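Local atomic coordinates of Exo-beta-1,4-mannosidase (Rhizomucor miehei, PDB entry 4LYP), a protein that probably hydrolyses terminal beta-D-mannose residues from the non-reducing ends of beta-1,4-linked mannosides, as a family 5 glycoside hydrolase with a TIM barrel, and also performs transglycosylation. Residues G52-A60 and N437-S448. Numbering follows the deposited sequence.
Sequences GEPYLIRGA and NANLLKVQKELS. With GAI (guanidine), chain D.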
ATOM      1  N   GLY A  52      12.481 -19.975  -8.956  1.00 13.19           N
ATOM      2  CA  GLY A  52      13.779 -20.091  -9.683  1.00 14.53           C
ATOM      3  C   GLY A  52      13.900 -19.154 -10.853  1.00 11.85           C
ATOM      4  O   GLY A  52      14.843 -19.316 -11.630  1.00 14.74           O
ATOM      5  N   GLU A  53      12.995 -18.187 -10.985  1.00 10.52           N
ATOM      6  CA  GLU A  53      13.005 -17.245 -12.137  1.00 10.14           C
ATOM      7  C   GLU A  53      12.857 -15.811 -11.663  1.00  8.79           C
ATOM      8  O   GLU A  53      12.321 -15.571 -10.568  1.00  9.75           O
ATOM      9  CB  GLU A  53      11.865 -17.542 -13.115  1.00 10.36           C
ATOM     10  CG  GLU A  53      11.992 -18.929 -13.721  1.00 11.63           C
ATOM     11  CD  GLU A  53      10.772 -19.297 -14.519  1.00 13.63           C
ATOM     12  OE1 GLU A  53       9.839 -18.558 -14.733  1.00 13.07           O
ATOM     13  OE2 GLU A  53      10.787 -20.462 -14.980  1.00 17.73           O
ATOM     14  N   PRO A  54      13.316 -14.841 -12.429  1.00  9.10           N
ATOM     15  CA  PRO A  54      13.024 -13.410 -12.080  1.00  9.53           C
ATOM     16  C   PRO A  54      11.539 -13.240 -11.813  1.00  9.39           C
ATOM     17  O   PRO A  54      10.692 -13.874 -12.424  1.00  9.15           O
ATOM     18  CB  PRO A  54      13.486 -12.667 -13.343  1.00  9.87           C
ATOM     19  CG  PRO A  54      14.631 -13.524 -13.879  1.00 12.75           C
ATOM     20  CD  PRO A  54      14.092 -14.978 -13.677  1.00 10.77           C
ATOM     21  N   TYR A  55      11.259 -12.253 -10.930  1.00  9.00           N
ATOM     22  CA  TYR A  55       9.872 -11.950 -10.570  1.00  8.88           C
ATOM     23  C   TYR A  55       9.701 -10.436 -10.584  1.00  8.16           C
ATOM     24  O   TYR A  55      10.357  -9.712  -9.823  1.00  9.62           O
ATOM     25  CB  TYR A  55       9.576 -12.563  -9.190  1.00  8.87           C
ATOM     26  CG  TYR A  55       8.155 -12.404  -8.711  1.00  8.19           C
ATOM     27  CD1 TYR A  55       7.150 -13.198  -9.308  1.00  8.91           C
ATOM     28  CD2 TYR A  55       7.773 -11.581  -7.678  1.00  8.81           C
ATOM     29  CE1 TYR A  55       5.822 -13.120  -8.893  1.00  8.65           C
ATOM     30  CE2 TYR A  55       6.489 -11.507  -7.216  1.00  8.98           C
ATOM     31  CZ  TYR A  55       5.520 -12.241  -7.834  1.00  7.95           C
ATOM     32  OH  TYR A  55       4.206 -12.131  -7.399  1.00  9.59           O
ATOM     33  N   LEU A  56       8.880  -9.926 -11.500  1.00  7.80           N
ATOM     34  CA  LEU A  56       8.551  -8.509 -11.589  1.00  7.54           C
ATOM     35  C   LEU A  56       7.157  -8.271 -11.057  1.00  7.40           C
ATOM     36  O   LEU A  56       6.245  -9.088 -11.138  1.00  8.61           O
ATOM     37  CB  LEU A  56       8.698  -7.996 -13.021  1.00  8.34           C
ATOM     38  CG  LEU A  56      10.160  -7.913 -13.537  1.00 11.06           C
ATOM     39  CD1 LEU A  56      10.167  -7.522 -14.997  1.00 11.65           C
ATOM     40  CD2 LEU A  56      10.941  -6.828 -12.835  1.00 16.98           C
ATOM     41  N   ILE A  57       7.001  -7.079 -10.494  1.00  7.47           N
ATOM     42  CA  ILE A  57       5.769  -6.712  -9.742  1.00  7.24           C
ATOM     43  C   ILE A  57       4.747  -6.002 -10.635  1.00  6.19           C
ATOM     44  O   ILE A  57       4.875  -4.807 -10.942  1.00  7.53           O
ATOM     45  CB  ILE A  57       6.142  -5.824  -8.511  1.00  7.22           C
ATOM     46  CG1 ILE A  57       7.215  -6.511  -7.628  1.00  8.84           C
ATOM     47  CG2 ILE A  57       4.873  -5.470  -7.741  1.00  8.74           C
ATOM     48  CD1 ILE A  57       6.849  -7.931  -7.120  1.00 10.16           C
ATOM     49  N   ARG A  58       3.755  -6.797 -11.043  1.00  6.55           N
ATOM     50  CA  ARG A  58       2.615  -6.304 -11.816  1.00  7.19           C
ATOM     51  C   ARG A  58       1.523  -5.976 -10.812  1.00  6.23           C
ATOM     52  O   ARG A  58       0.601  -6.785 -10.584  1.00  7.44           O
ATOM     53  CB  ARG A  58       2.167  -7.392 -12.806  1.00  7.67           C
ATOM     54  CG  ARG A  58       3.173  -7.633 -13.927  1.00  8.81           C
ATOM     55  CD  ARG A  58       2.748  -8.837 -14.778  1.00 10.24           C
ATOM     56  NE  ARG A  58       3.042 -10.123 -14.143  1.00  9.45           N
ATOM     57  CZ  ARG A  58       2.241 -11.207 -14.175  1.00  9.57           C
ATOM     58  NH1 ARG A  58       0.981 -11.142 -14.578  1.00 12.72           N
ATOM     59  NH2 ARG A  58       2.751 -12.377 -13.775  1.00 11.04           N
ATOM     60  N   GLY A  59       1.677  -4.858 -10.089  1.00  6.66           N
ATOM     61  CA  GLY A  59       0.988  -4.724  -8.836  1.00  7.30           C
ATOM     62  C   GLY A  59      -0.156  -3.742  -8.827  1.00  6.27           C
ATOM     63  O   GLY A  59      -0.313  -2.841  -9.668  1.00  6.86           O
ATOM     64  N   ALA A  60      -0.949  -3.915  -7.758  1.00  6.52           N
ATOM     65  CA  ALA A  60      -2.002  -2.916  -7.403  1.00  6.44           C
ATOM     66  C   ALA A  60      -2.028  -2.734  -5.891  1.00  5.58           C
ATOM     67  O   ALA A  60      -1.588  -3.649  -5.149  1.00  6.62           O
ATOM     68  CB  ALA A  60      -3.394  -3.385  -7.843  1.00  7.37           C
ATOM     69  N   ASN A 437       1.043  -4.517 -17.598  1.00  7.40           N
ATOM     70  CA  ASN A 437       1.326  -5.790 -16.964  1.00  7.94           C
ATOM     71  C   ASN A 437       1.793  -6.798 -18.007  1.00  8.13           C
ATOM     72  O   ASN A 437       2.717  -7.585 -17.727  1.00  8.53           O
ATOM     73  CB  ASN A 437       0.113  -6.259 -16.175  1.00  8.04           C
ATOM     74  CG  ASN A 437      -0.139  -5.420 -14.938  1.00  7.72           C
ATOM     75  OD1 ASN A 437       0.768  -4.869 -14.344  1.00  8.28           O
ATOM     76  ND2 ASN A 437      -1.413  -5.358 -14.518  1.00  9.12           N
ATOM     77  N   ALA A 438       1.156  -6.803 -19.191  1.00  8.56           N
ATOM     78  CA  ALA A 438       1.635  -7.687 -20.284  1.00  8.51           C
ATOM     79  C   ALA A 438       3.078  -7.322 -20.660  1.00  8.65           C
ATOM     80  O   ALA A 438       3.910  -8.251 -20.848  1.00  9.28           O
ATOM     81  CB  ALA A 438       0.686  -7.589 -21.447  1.00  9.71           C
ATOM     82  N   ASN A 439       3.397  -6.043 -20.762  1.00  8.88           N
ATOM     83  CA  ASN A 439       4.728  -5.641 -21.123  1.00  8.91           C
ATOM     84  C   ASN A 439       5.762  -6.040 -20.056  1.00  8.36           C
ATOM     85  O   ASN A 439       6.873  -6.497 -20.379  1.00  9.67           O
ATOM     86  CB  ASN A 439       4.787  -4.132 -21.337  1.00 10.88           C
ATOM     87  CG  ASN A 439       4.063  -3.665 -22.560  1.00 12.85           C
ATOM     88  OD1 ASN A 439       3.785  -4.462 -23.494  1.00 17.22           O
ATOM     89  ND2 ASN A 439       3.671  -2.366 -22.548  1.00 14.69           N
ATOM     90  N   LEU A 440       5.406  -5.921 -18.781  1.00  8.68           N
ATOM     91  CA  LEU A 440       6.344  -6.241 -17.705  1.00  8.85           C
ATOM     92  C   LEU A 440       6.508  -7.747 -17.626  1.00  8.54           C
ATOM     93  O   LEU A 440       7.643  -8.226 -17.395  1.00  9.41           O
ATOM     94  CB  LEU A 440       5.795  -5.716 -16.402  1.00 10.37           C
ATOM     95  CG  LEU A 440       6.837  -5.521 -15.311  1.00 11.34           C
ATOM     96  CD1 LEU A 440       7.841  -4.396 -15.679  1.00 13.03           C
ATOM     97  CD2 LEU A 440       6.162  -5.106 -13.996  1.00 12.38           C
ATOM     98  N   LEU A 441       5.446  -8.524 -17.858  1.00  7.94           N
ATOM     99  CA  LEU A 441       5.631  -9.989 -17.900  1.00  8.92           C
ATOM    100  C   LEU A 441       6.519 -10.415 -19.073  1.00  9.01           C
ATOM    101  O   LEU A 441       7.370 -11.332 -18.886  1.00  9.48           O
ATOM    102  CB  LEU A 441       4.271 -10.698 -17.970  1.00 10.42           C
ATOM    103  CG  LEU A 441       4.317 -12.218 -18.000  1.00 10.55           C
ATOM    104  CD1 LEU A 441       5.073 -12.756 -16.804  1.00 12.20           C
ATOM    105  CD2 LEU A 441       2.859 -12.722 -18.071  1.00 12.86           C
ATOM    106  N   LYS A 442       6.383  -9.779 -20.232  1.00  9.06           N
ATOM    107  CA  LYS A 442       7.270 -10.073 -21.319  1.00  9.82           C
ATOM    108  C   LYS A 442       8.747  -9.823 -20.941  1.00  9.45           C
ATOM    109  O   LYS A 442       9.628 -10.615 -21.238  1.00 10.75           O
ATOM    110  CB  LYS A 442       6.872  -9.269 -22.560  1.00 12.60           C
ATOM    111  CG  LYS A 442       7.738  -9.554 -23.780  1.00 21.07           C
ATOM    112  CD  LYS A 442       7.284  -8.731 -24.976  1.00 31.93           C
ATOM    113  CE  LYS A 442       8.037  -9.066 -26.266  1.00 50.44           C
ATOM    114  NZ  LYS A 442       7.189  -9.877 -27.224  1.00 67.68           N
ATOM    115  N   VAL A 443       9.005  -8.734 -20.252  1.00  9.87           N
ATOM    116  CA  VAL A 443      10.337  -8.425 -19.765  1.00 10.47           C
ATOM    117  C   VAL A 443      10.800  -9.508 -18.823  1.00  9.16           C
ATOM    118  O   VAL A 443      11.939 -10.003 -18.884  1.00 10.35           O
ATOM    119  CB  VAL A 443      10.465  -7.012 -19.147  1.00 10.05           C
ATOM    120  CG1 VAL A 443      11.798  -6.843 -18.479  1.00 11.26           C
ATOM    121  CG2 VAL A 443      10.243  -5.937 -20.207  1.00 13.53           C
ATOM    122  N   GLN A 444       9.927  -9.897 -17.889  1.00  9.60           N
ATOM    123  CA  GLN A 444      10.303 -10.942 -16.909  1.00  8.90           C
ATOM    124  C   GLN A 444      10.770 -12.229 -17.663  1.00  8.63           C
ATOM    125  O   GLN A 444      11.774 -12.830 -17.288  1.00  9.35           O
ATOM    126  CB  GLN A 444       9.146 -11.311 -15.982  1.00  8.62           C
ATOM    127  CG  GLN A 444       9.553 -12.300 -14.907  1.00  8.96           C
ATOM    128  CD  GLN A 444       8.350 -12.775 -14.131  1.00  8.84           C
ATOM    129  OE1 GLN A 444       7.685 -12.003 -13.403  1.00  9.07           O
ATOM    130  NE2 GLN A 444       7.978 -14.011 -14.374  1.00  9.66           N
ATOM    131  N   LYS A 445      10.022 -12.615 -18.696  1.00  9.49           N
ATOM    132  CA  LYS A 445      10.396 -13.777 -19.499  1.00  9.35           C
ATOM    133  C   LYS A 445      11.723 -13.590 -20.202  1.00  9.89           C
ATOM    134  O   LYS A 445      12.549 -14.479 -20.137  1.00 10.83           O
ATOM    135  CB  LYS A 445       9.257 -14.136 -20.436  1.00 11.30           C
ATOM    136  CG  LYS A 445       8.002 -14.637 -19.701  1.00 12.48           C
ATOM    137  CD  LYS A 445       6.827 -14.970 -20.635  1.00 15.12           C
ATOM    138  CE  LYS A 445       5.534 -15.329 -19.839  1.00 20.31           C
ATOM    139  NZ  LYS A 445       4.197 -15.334 -20.563  1.00 29.56           N
ATOM    140  N   GLU A 446      11.968 -12.429 -20.789  1.00 10.26           N
ATOM    141  CA  GLU A 446      13.293 -12.183 -21.410  1.00 10.12           C
ATOM    142  C   GLU A 446      14.388 -12.341 -20.385  1.00 10.62           C
ATOM    143  O   GLU A 446      15.455 -12.948 -20.662  1.00 12.13           O
ATOM    144  CB  GLU A 446      13.359 -10.785 -21.995  1.00 12.96           C
ATOM    145  CG  GLU A 446      12.503 -10.508 -23.182  1.00 13.93           C
ATOM    146  CD  GLU A 446      12.663 -11.465 -24.315  1.00 22.67           C
ATOM    147  OE1 GLU A 446      13.808 -11.949 -24.520  1.00 18.01           O
ATOM    148  OE2 GLU A 446      11.563 -11.737 -24.970  1.00 25.55           O
ATOM    149  N   LEU A 447      14.201 -11.801 -19.169  1.00  9.86           N
ATOM    150  CA  LEU A 447      15.198 -11.883 -18.111  1.00 10.12           C
ATOM    151  C   LEU A 447      15.378 -13.272 -17.595  1.00  9.94           C
ATOM    152  O   LEU A 447      16.383 -13.527 -16.900  1.00 10.99           O
ATOM    153  CB  LEU A 447      14.823 -10.902 -16.968  1.00 10.76           C
ATOM    154  CG  LEU A 447      14.764  -9.446 -17.324  1.00 12.22           C
ATOM    155  CD1 LEU A 447      14.279  -8.637 -16.102  1.00 12.76           C
ATOM    156  CD2 LEU A 447      16.147  -8.933 -17.793  1.00 13.65           C
ATOM    157  N   SER A 448      14.452 -14.185 -17.908  1.00  9.26           N
ATOM    158  CA  SER A 448      14.556 -15.532 -17.399  1.00  9.93           C
ATOM    159  C   SER A 448      15.430 -16.453 -18.270  1.00 10.50           C
ATOM    160  O   SER A 448      15.717 -17.551 -17.824  1.00 11.29           O
ATOM    161  CB  SER A 448      13.129 -16.141 -17.356  1.00  9.86           C
ATOM    162  OG  SER A 448      12.270 -15.393 -16.498  1.00  9.92           O
TER
HETATM  163  C   GAI D 502      14.541  -8.758 -12.222  1.00 21.04           C
HETATM  164  N1  GAI D 502      15.471  -9.779 -12.685  1.00 20.27           N
HETATM  165  N2  GAI D 502      14.649  -7.453 -11.635  1.00 16.58           N
HETATM  166  N3  GAI D 502      13.295  -9.073 -12.232  1.00 34.94           N
HETATM  167  O   HOH W   1       9.609 -16.034 -15.779  1.00 11.26           O
HETATM  168  O   HOH W   2       5.800 -10.033 -13.817  1.00 10.82           O
HETATM  169  O   HOH W   3       5.202 -13.009 -12.400  1.00 12.60           O
HETATM  170  O   HOH W   4      -0.129  -2.911 -12.560  1.00  8.58           O
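Asn-437 meets Arg-58 where the C-terminal helix 429-448 packs outside the first parallel strand of the TIM barrel. The two run nearly antiparallel, with the axes of strand 57-60 and helix 437-448 at 152°. Asn-437 OD1 lies 3.3 Å from Arg-58 CB and takes a bond from a water that also donates to Gly-59 O. Its ND2 bonds to Met-91 O. Leu-440 packs its CG against Leu-56 CB at 3.9 Å. With its CG anti to the backbone N, Leu-440 also sets CD2 against the carbonyl of Ile-57. Leu-441 covers one face of the Arg-58 guanidinium. Arg-58 NE and NH2 each donate to a water in the plane of the group, and NH1 bonds to Gly-92 O. Val-443 CG1 touches Leu-56 CD1.

Gln-444 supplies the direct polar link. Its extended chain carries OE1 to the broken part of the strand, where Leu-56 N donates to it over 3.1 Å. The N-H points almost straight at OE1 (174°), but the donor is tilted 34° from the carbonyl plane. The two waters beside Arg-58 also donate to OE1, which thus accepts three bonds. Leu-447 CB packs on Pro-54 CG at 4.1 Å. Leu-447, Pro-54 and Leu-56 also line a guanidine site, with Leu-56 CD2 3.3 Å from GAI N3. Ser-448 closes the contact. Its OG donates back to Gln-444 O and lies 3.4 Å from Pro-54 CD. One water donates to Ser-448 OG and Glu-53 OE1 and completes the hold on the Gln-444 amide by accepting from NE2 at 3.0 Å.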